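Trichothecene 3-O-acetyltransferase (Gibberella zeae, PDB 2RKV) transfers an acetyl group from acetyl coenzyme A to the 3-hydroxyl of trichothecene mycotoxins such as deoxynivalenol and T-2 toxin. Local coordinates at residues A[35-38]-A[39-43]; A[163-166]-A[167-171]; A[270-273]-A[274-277]. One frame throughout, in Å; residues are numbered along the deposited sequence. Where two conformers were deposited one is given.

In the fold
All three contacts lie within single helices, but at different depths. Contact 2 is the most central, its midpoint about 14 Å from the chain centre; contact 3 is also buried at about 22 Å, and contact 1, at about 27 Å, is partly solvent-facing. Contacts 1 and 2 meet where helices 35-52 and 161-176 touch: Phe42 CZ lies 3.9 Å from Leu171 CD2. Contact 3 sits across the chain's centre, its nearest atoms about 25 Å from contact 2. The chemistry differs accordingly: backbone and hydroxyl groups in contact 1, serines with arginines in contact 3, and in contact 2 an Asp165-Arg169 salt bridge, on a helix that brings Gln164 to about 8 Å from the bound toxin.

Contact 1 of 3, residues A[35-38]-A[39-43]; sequences YPTI and VSTFE
The carbonyl oxygen Thr37 O draws several donors from the next turn of helix 35-52, whose first turns lie against the mixed sheet that includes strands 83-88, 137-144 and 147-155 of this BAHD acyltransferase. Thr41 N donates to Thr37 O at 2.9 Å with an N-H...O angle of 162°, the regular i to i+4 helical bond. The hydroxyl of the same threonine, Thr41 OG1, comes within 3.0 Å of Thr37 O; its chi1 of -69° sets OG1 beside its own backbone N and turns it back along the helix. Ser40 OG adds little. With chi1 at 59° it lies 3.3 Å from both Pro36 O and Thr37 O, in one of two conformers, and any bond to either is weak and doubtful.

The backbone continues the same pattern, with Val39 N to Tyr35 O at 3.0 Å and Phe42 N to Ile38 O also at 3.0 Å. The side carrying Ile38, Val39 and Phe42 faces the sheet: Ile38 and Phe42 press on strand 147-155, Val39 and Phe42 on strands 83-88 and 137-144. Tyr35 stacks its ring with Phe143 and bonds through OH to Gly147 O, fixing the start of the helix to the sheet. On the threonine side the side-chain meeting is slight, the methyl Thr37 CG2 lying 3.9 Å from the hydroxyl oxygen Thr41 OG1.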
loop_
_atom_site.group_PDB
_atom_site.type_symbol
_atom_site.label_atom_id
_atom_site.label_comp_id
_atom_site.label_asym_id
_atom_site.label_seq_id
_atom_site.Cartn_x
_atom_site.Cartn_y
_atom_site.Cartn_z
ATOM N N TYR A 35 -16.064 16.524 19.422
ATOM C CA TYR A 35 -16.320 16.148 18.025
ATOM C C TYR A 35 -16.668 17.307 17.070
ATOM O O TYR A 35 -16.145 17.341 15.959
ATOM C CB TYR A 35 -17.337 15.003 17.902
ATOM C CG TYR A 35 -16.848 13.665 18.437
ATOM C CD1 TYR A 35 -15.780 12.979 17.825
ATOM C CD2 TYR A 35 -17.468 13.074 19.531
ATOM C CE1 TYR A 35 -15.354 11.733 18.310
ATOM C CE2 TYR A 35 -17.044 11.846 20.032
ATOM C CZ TYR A 35 -15.993 11.183 19.424
ATOM O OH TYR A 35 -15.594 9.963 19.932
ATOM N N PRO A 36 -17.555 18.250 17.484
ATOM C CA PRO A 36 -17.851 19.336 16.522
ATOM C C PRO A 36 -16.605 20.091 16.022
ATOM O O PRO A 36 -16.495 20.373 14.819
ATOM C CB PRO A 36 -18.768 20.264 17.320
ATOM C CG PRO A 36 -19.481 19.321 18.258
ATOM C CD PRO A 36 -18.369 18.382 18.707
ATOM N N THR A 37 -15.672 20.386 16.931
ATOM C CA THR A 37 -14.438 21.095 16.561
ATOM C C THR A 37 -13.493 20.207 15.751
ATOM O O THR A 37 -12.826 20.686 14.818
ATOM C CB THR A 37 -13.756 21.732 17.794
ATOM O OG1 THR A 37 -14.633 22.730 18.338
ATOM C CG2 THR A 37 -12.442 22.406 17.411
ATOM N N ILE A 38 -13.456 18.913 16.068
ATOM C CA ILE A 38 -12.729 17.967 15.207
ATOM C C ILE A 38 -13.197 18.099 13.747
ATOM O O ILE A 38 -12.391 18.261 12.830
ATOM C CB ILE A 38 -12.861 16.508 15.712
ATOM C CG1 ILE A 38 -12.044 16.327 17.000
ATOM C CG2 ILE A 38 -12.414 15.517 14.635
ATOM C CD1 ILE A 38 -12.424 15.091 17.797
ATOM N N VAL A 39 -14.512 18.063 13.548
ATOM C CA VAL A 39 -15.076 18.095 12.218
ATOM C C VAL A 39 -14.823 19.437 11.530
ATOM O O VAL A 39 -14.416 19.462 10.363
ATOM C CB VAL A 39 -16.589 17.755 12.247
ATOM C CG1 VAL A 39 -17.213 17.917 10.862
ATOM C CG2 VAL A 39 -16.782 16.339 12.776
ATOM N N SER A 40 -15.061 20.544 12.232
ATOM C CA SER A 40 -14.858 21.860 11.603
ATOM C C SER A 40 -13.377 22.126 11.273
ATOM O O SER A 40 -13.060 22.685 10.221
ATOM C CB SER A 40 -15.464 22.985 12.444
ATOM O OG SER A 40 -14.901 23.008 13.726
ATOM N N THR A 41 -12.475 21.710 12.158
ATOM C CA THR A 41 -11.036 21.829 11.892
ATOM C C THR A 41 -10.666 21.034 10.647
ATOM O O THR A 41 -9.948 21.527 9.773
ATOM C CB THR A 41 -10.192 21.358 13.089
ATOM O OG1 THR A 41 -10.360 22.296 14.161
ATOM C CG2 THR A 41 -8.691 21.249 12.708
ATOM N N PHE A 42 -11.181 19.816 10.558
ATOM C CA PHE A 42 -10.895 18.965 9.405
ATOM C C PHE A 42 -11.468 19.539 8.100
ATOM O O PHE A 42 -10.788 19.561 7.068
ATOM C CB PHE A 42 -11.410 17.553 9.669
ATOM C CG PHE A 42 -10.740 16.505 8.840
ATOM C CD1 PHE A 42 -11.409 15.925 7.761
ATOM C CD2 PHE A 42 -9.446 16.091 9.136
ATOM C CE1 PHE A 42 -10.796 14.950 6.981
ATOM C CE2 PHE A 42 -8.825 15.112 8.368
ATOM C CZ PHE A 42 -9.504 14.543 7.287
ATOM N N GLU A 43 -12.699 20.044 8.151
ATOM C CA GLU A 43 -13.327 20.613 6.959
ATOM C C GLU A 43 -12.602 21.870 6.492
ATOM O O GLU A 43 -12.409 22.074 5.288
ATOM C CB GLU A 43 -14.828 20.843 7.186
ATOM C CG GLU A 43 -15.571 19.510 7.309
ATOM C CD GLU A 43 -17.047 19.585 6.977
ATOM O OE1 GLU A 43 -17.812 20.178 7.765
ATOM O OE2 GLU A 43 -17.447 19.011 5.938
#

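Contact 2 of 3, residues A[163-166]-A[167-171]; sequences GQDA and VIRLL
Asp165 and Arg169, one helical turn apart, form a salt bridge in which OD2 of Asp165 lies 3.0 Å from NH2 of Arg169. The N-H...O angle is only 139°, so the hydrogen bond within it is weak, and it belongs to one of two conformers of the arginine, so its details are doubtful. OD2 meets the guanidinium at its edge, in plane, while the carboxylate and guanidinium planes stand 81° apart. The bend at chi3 (60°) folds the arginine back toward the acid. The strongest partner of both is Tyr388, whose OH bonds Asp165 OD1 and Arg169 NH2; Gly384 N also bonds Asp165 OD2, and Asn304 OD1 bonds Arg169 NH1.

Among backbone bonds, Arg169 N to Asp165 O is the shortest at 2.8 Å, against 3.2 Å for Leu170 N to Ala166 O.

Packing is carried by aliphatic atoms. Ala166 CA lies 3.4 Å above one face of the Arg169 guanidinium, toward its rim. Gln164 and Ile168 run side by side, Gln164 CG to Ile168 CD1 at 3.9 Å, while the amide NE2 of Gln164 bonds to Thr21 O.

Gly163 N donates to Asp160 OD1, the aspartate of the sequence HGAMD, which begins with the pocket residue His156. Both segments lie on helix 161-176, which directly follows this HXXXD motif of BAHD acyltransferases.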
loop_
_atom_site.group_PDB
_atom_site.type_symbol
_atom_site.label_atom_id
_atom_site.label_comp_id
_atom_site.label_asym_id
_atom_site.label_seq_id
_atom_site.Cartn_x
_atom_site.Cartn_y
_atom_site.Cartn_z
ATOM N N GLY A 163 2.944 8.505 -2.271
ATOM C CA GLY A 163 2.241 9.711 -2.725
ATOM C C GLY A 163 1.077 10.050 -1.804
ATOM O O GLY A 163 0.851 11.216 -1.456
ATOM N N GLN A 164 0.334 9.023 -1.403
ATOM C CA GLN A 164 -0.819 9.211 -0.515
ATOM C C GLN A 164 -0.366 9.803 0.811
ATOM O O GLN A 164 -0.999 10.724 1.343
ATOM C CB GLN A 164 -1.532 7.873 -0.295
ATOM C CG GLN A 164 -2.890 7.988 0.411
ATOM C CD GLN A 164 -3.751 6.757 0.153
ATOM O OE1 GLN A 164 -3.651 6.138 -0.911
ATOM N NE2 GLN A 164 -4.595 6.396 1.122
ATOM N N ASP A 165 0.757 9.298 1.328
ATOM C CA ASP A 165 1.336 9.834 2.559
ATOM C C ASP A 165 1.690 11.318 2.363
ATOM O O ASP A 165 1.430 12.145 3.246
ATOM C CB ASP A 165 2.589 9.027 2.941
ATOM C CG ASP A 165 3.212 9.481 4.260
ATOM O OD1 ASP A 165 2.466 9.828 5.199
ATOM O OD2 ASP A 165 4.458 9.449 4.377
ATOM N N ALA A 166 2.275 11.656 1.210
ATOM C CA ALA A 166 2.653 13.047 0.925
ATOM C C ALA A 166 1.424 13.963 0.950
ATOM O O ALA A 166 1.467 15.040 1.546
ATOM C CB ALA A 166 3.373 13.139 -0.410
ATOM N N VAL A 167 0.329 13.494 0.352
ATOM C CA VAL A 167 -0.945 14.231 0.322
ATOM C C VAL A 167 -1.506 14.401 1.743
ATOM O O VAL A 167 -1.894 15.517 2.154
ATOM C CB VAL A 167 -1.959 13.526 -0.622
ATOM C CG1 VAL A 167 -3.368 14.131 -0.504
ATOM C CG2 VAL A 167 -1.472 13.634 -2.083
ATOM N N ILE A 168 -1.525 13.303 2.497
ATOM C CA ILE A 168 -2.053 13.306 3.871
ATOM C C ILE A 168 -1.234 14.232 4.789
ATOM O O ILE A 168 -1.798 14.985 5.586
ATOM C CB ILE A 168 -2.170 11.875 4.450
ATOM C CG1 ILE A 168 -3.118 11.037 3.582
ATOM C CG2 ILE A 168 -2.654 11.916 5.909
ATOM C CD1 ILE A 168 -3.157 9.554 3.938
ATOM N N ARG A 169 0.089 14.182 4.640
ATOM C CA ARG A 169 1.000 15.045 5.386
ATOM C C ARG A 169 0.645 16.522 5.185
ATOM O O ARG A 169 0.589 17.294 6.148
ATOM C CB ARG A 169 2.443 14.769 4.948
ATOM C CG ARG A 169 3.512 15.648 5.578
ATOM C CD ARG A 169 4.875 14.952 5.531
ATOM N NE ARG A 169 5.314 14.636 4.170
ATOM C CZ ARG A 169 5.387 13.408 3.653
ATOM N NH1 ARG A 169 5.817 13.240 2.408
ATOM N NH2 ARG A 169 5.042 12.343 4.368
ATOM N N LEU A 170 0.417 16.913 3.932
ATOM C CA LEU A 170 0.054 18.300 3.631
ATOM C C LEU A 170 -1.354 18.617 4.119
ATOM O O LEU A 170 -1.635 19.742 4.556
ATOM C CB LEU A 170 0.187 18.602 2.139
ATOM C CG LEU A 170 1.617 18.601 1.573
ATOM C CD1 LEU A 170 1.622 19.239 0.189
ATOM C CD2 LEU A 170 2.588 19.355 2.503
ATOM N N LEU A 171 -2.249 17.632 4.061
ATOM C CA LEU A 171 -3.574 17.846 4.634
ATOM C C LEU A 171 -3.434 18.157 6.133
ATOM O O LEU A 171 -4.113 19.055 6.646
ATOM C CB LEU A 171 -4.497 16.650 4.396
ATOM C CG LEU A 171 -5.840 16.661 5.143
ATOM C CD1 LEU A 171 -6.664 17.923 4.818
ATOM C CD2 LEU A 171 -6.628 15.387 4.832
#

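Contact 3 of 3, residues A[270-273]-A[274-277]; sequences WKSA and SRVR
Ser274 OG donates to Trp270 O at 2.8 Å, and Ser274 N reaches that same oxygen at 2.9 Å from the opposite face of the carbonyl plane. This buried turn of helix 261-277 is the tight part of the contact. A chi1 of -63° places the hydroxyl beside its own backbone N, where it also comes 3.6 Å from Trp270 CD1; the indole NE1 bonds to Thr287. Nearby, the chain of Arg277 runs extended past Ala273, its CG only 3.1 Å from Ala273 O, and its guanidinium is held by Asp433, Ser374 and Ser410.

The partly exposed side, around Arg275, is looser. Its NH1 donates to Ser272 OG at 3.1 Å, a weak bond bent to 140°. A water bridges the two side chains as well, giving a proton to Ser272 OG and accepting one from Arg275 NH2 at 2.9 Å, in the guanidinium plane. Stronger partners are Phe268 O for the serine and Asp440 for the arginine.

Buried hydroxyls here are satisfied by carbonyls one turn back, whereas both arginines answer to acids of the C-terminal region, implying that charge pairing ties the end of this helix to that region.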
loop_
_atom_site.group_PDB
_atom_site.type_symbol
_atom_site.label_atom_id
_atom_site.label_comp_id
_atom_site.label_asym_id
_atom_site.label_seq_id
_atom_site.Cartn_x
_atom_site.Cartn_y
_atom_site.Cartn_z
ATOM N N TRP A 270 8.452 -15.004 3.654
ATOM C CA TRP A 270 8.555 -15.880 2.482
ATOM C C TRP A 270 8.940 -17.289 2.927
ATOM O O TRP A 270 8.340 -18.277 2.487
ATOM C CB TRP A 270 9.582 -15.337 1.486
ATOM C CG TRP A 270 9.539 -15.965 0.111
ATOM C CD1 TRP A 270 8.569 -16.790 -0.409
ATOM C CD2 TRP A 270 10.492 -15.761 -0.937
ATOM N NE1 TRP A 270 8.879 -17.118 -1.716
ATOM C CE2 TRP A 270 10.054 -16.502 -2.061
ATOM C CE3 TRP A 270 11.687 -15.026 -1.034
ATOM C CZ2 TRP A 270 10.772 -16.529 -3.272
ATOM C CZ3 TRP A 270 12.395 -15.052 -2.233
ATOM C CH2 TRP A 270 11.936 -15.802 -3.335
ATOM N N LYS A 271 9.911 -17.364 3.832
ATOM C CA LYS A 271 10.385 -18.649 4.358
ATOM C C LYS A 271 9.287 -19.373 5.144
ATOM O O LYS A 271 9.055 -20.577 4.939
ATOM C CB LYS A 271 11.622 -18.425 5.224
ATOM C CG LYS A 271 12.238 -19.705 5.799
ATOM C CD LYS A 271 13.516 -19.402 6.578
ATOM C CE LYS A 271 14.551 -18.609 5.756
ATOM N NZ LYS A 271 14.924 -19.203 4.433
ATOM N N SER A 272 8.597 -18.638 6.020
ATOM C CA SER A 272 7.529 -19.207 6.854
ATOM C C SER A 272 6.317 -19.660 6.031
ATOM O O SER A 272 5.780 -20.748 6.269
ATOM C CB SER A 272 7.093 -18.238 7.953
ATOM O OG SER A 272 8.168 -17.914 8.820
ATOM N N ALA A 273 5.881 -18.830 5.077
ATOM C CA ALA A 273 4.824 -19.241 4.147
ATOM C C ALA A 273 5.236 -20.492 3.377
ATOM O O ALA A 273 4.445 -21.421 3.241
ATOM C CB ALA A 273 4.441 -18.107 3.175
ATOM N N SER A 274 6.474 -20.515 2.889
ATOM C CA SER A 274 6.954 -21.642 2.092
ATOM C C SER A 274 6.993 -22.906 2.939
ATOM O O SER A 274 6.535 -23.960 2.495
ATOM C CB SER A 274 8.312 -21.338 1.458
ATOM O OG SER A 274 8.198 -20.247 0.555
ATOM N N ARG A 275 7.503 -22.781 4.164
ATOM C CA ARG A 275 7.531 -23.890 5.125
ATOM C C ARG A 275 6.141 -24.508 5.353
ATOM O O ARG A 275 5.979 -25.719 5.199
ATOM C CB ARG A 275 8.148 -23.447 6.456
ATOM C CG ARG A 275 8.162 -24.540 7.538
ATOM C CD ARG A 275 8.974 -24.130 8.771
ATOM N NE ARG A 275 8.389 -22.983 9.472
ATOM C CZ ARG A 275 8.839 -21.731 9.379
ATOM N NH1 ARG A 275 8.233 -20.755 10.052
ATOM N NH2 ARG A 275 9.886 -21.446 8.610
ATOM N N VAL A 276 5.143 -23.693 5.710
ATOM C CA VAL A 276 3.799 -24.251 5.956
ATOM C C VAL A 276 3.165 -24.813 4.680
ATOM O O VAL A 276 2.399 -25.780 4.736
ATOM C CB VAL A 276 2.820 -23.280 6.690
ATOM C CG1 VAL A 276 3.434 -22.769 7.994
ATOM C CG2 VAL A 276 2.408 -22.133 5.789
ATOM N N ARG A 277 3.501 -24.220 3.536
ATOM C CA ARG A 277 2.970 -24.675 2.255
ATOM C C ARG A 277 3.490 -26.062 1.858
ATOM O O ARG A 277 2.848 -26.757 1.074
ATOM C CB ARG A 277 3.216 -23.644 1.152
ATOM C CG ARG A 277 2.244 -22.474 1.257
ATOM C CD ARG A 277 2.643 -21.272 0.434
ATOM N NE ARG A 277 1.570 -20.277 0.482
ATOM C CZ ARG A 277 1.608 -19.083 -0.099
ATOM N NH1 ARG A 277 2.683 -18.686 -0.774
ATOM N NH2 ARG A 277 0.556 -18.278 0.010
HETATM O O HOH W 1 11.047 -18.860 9.107
#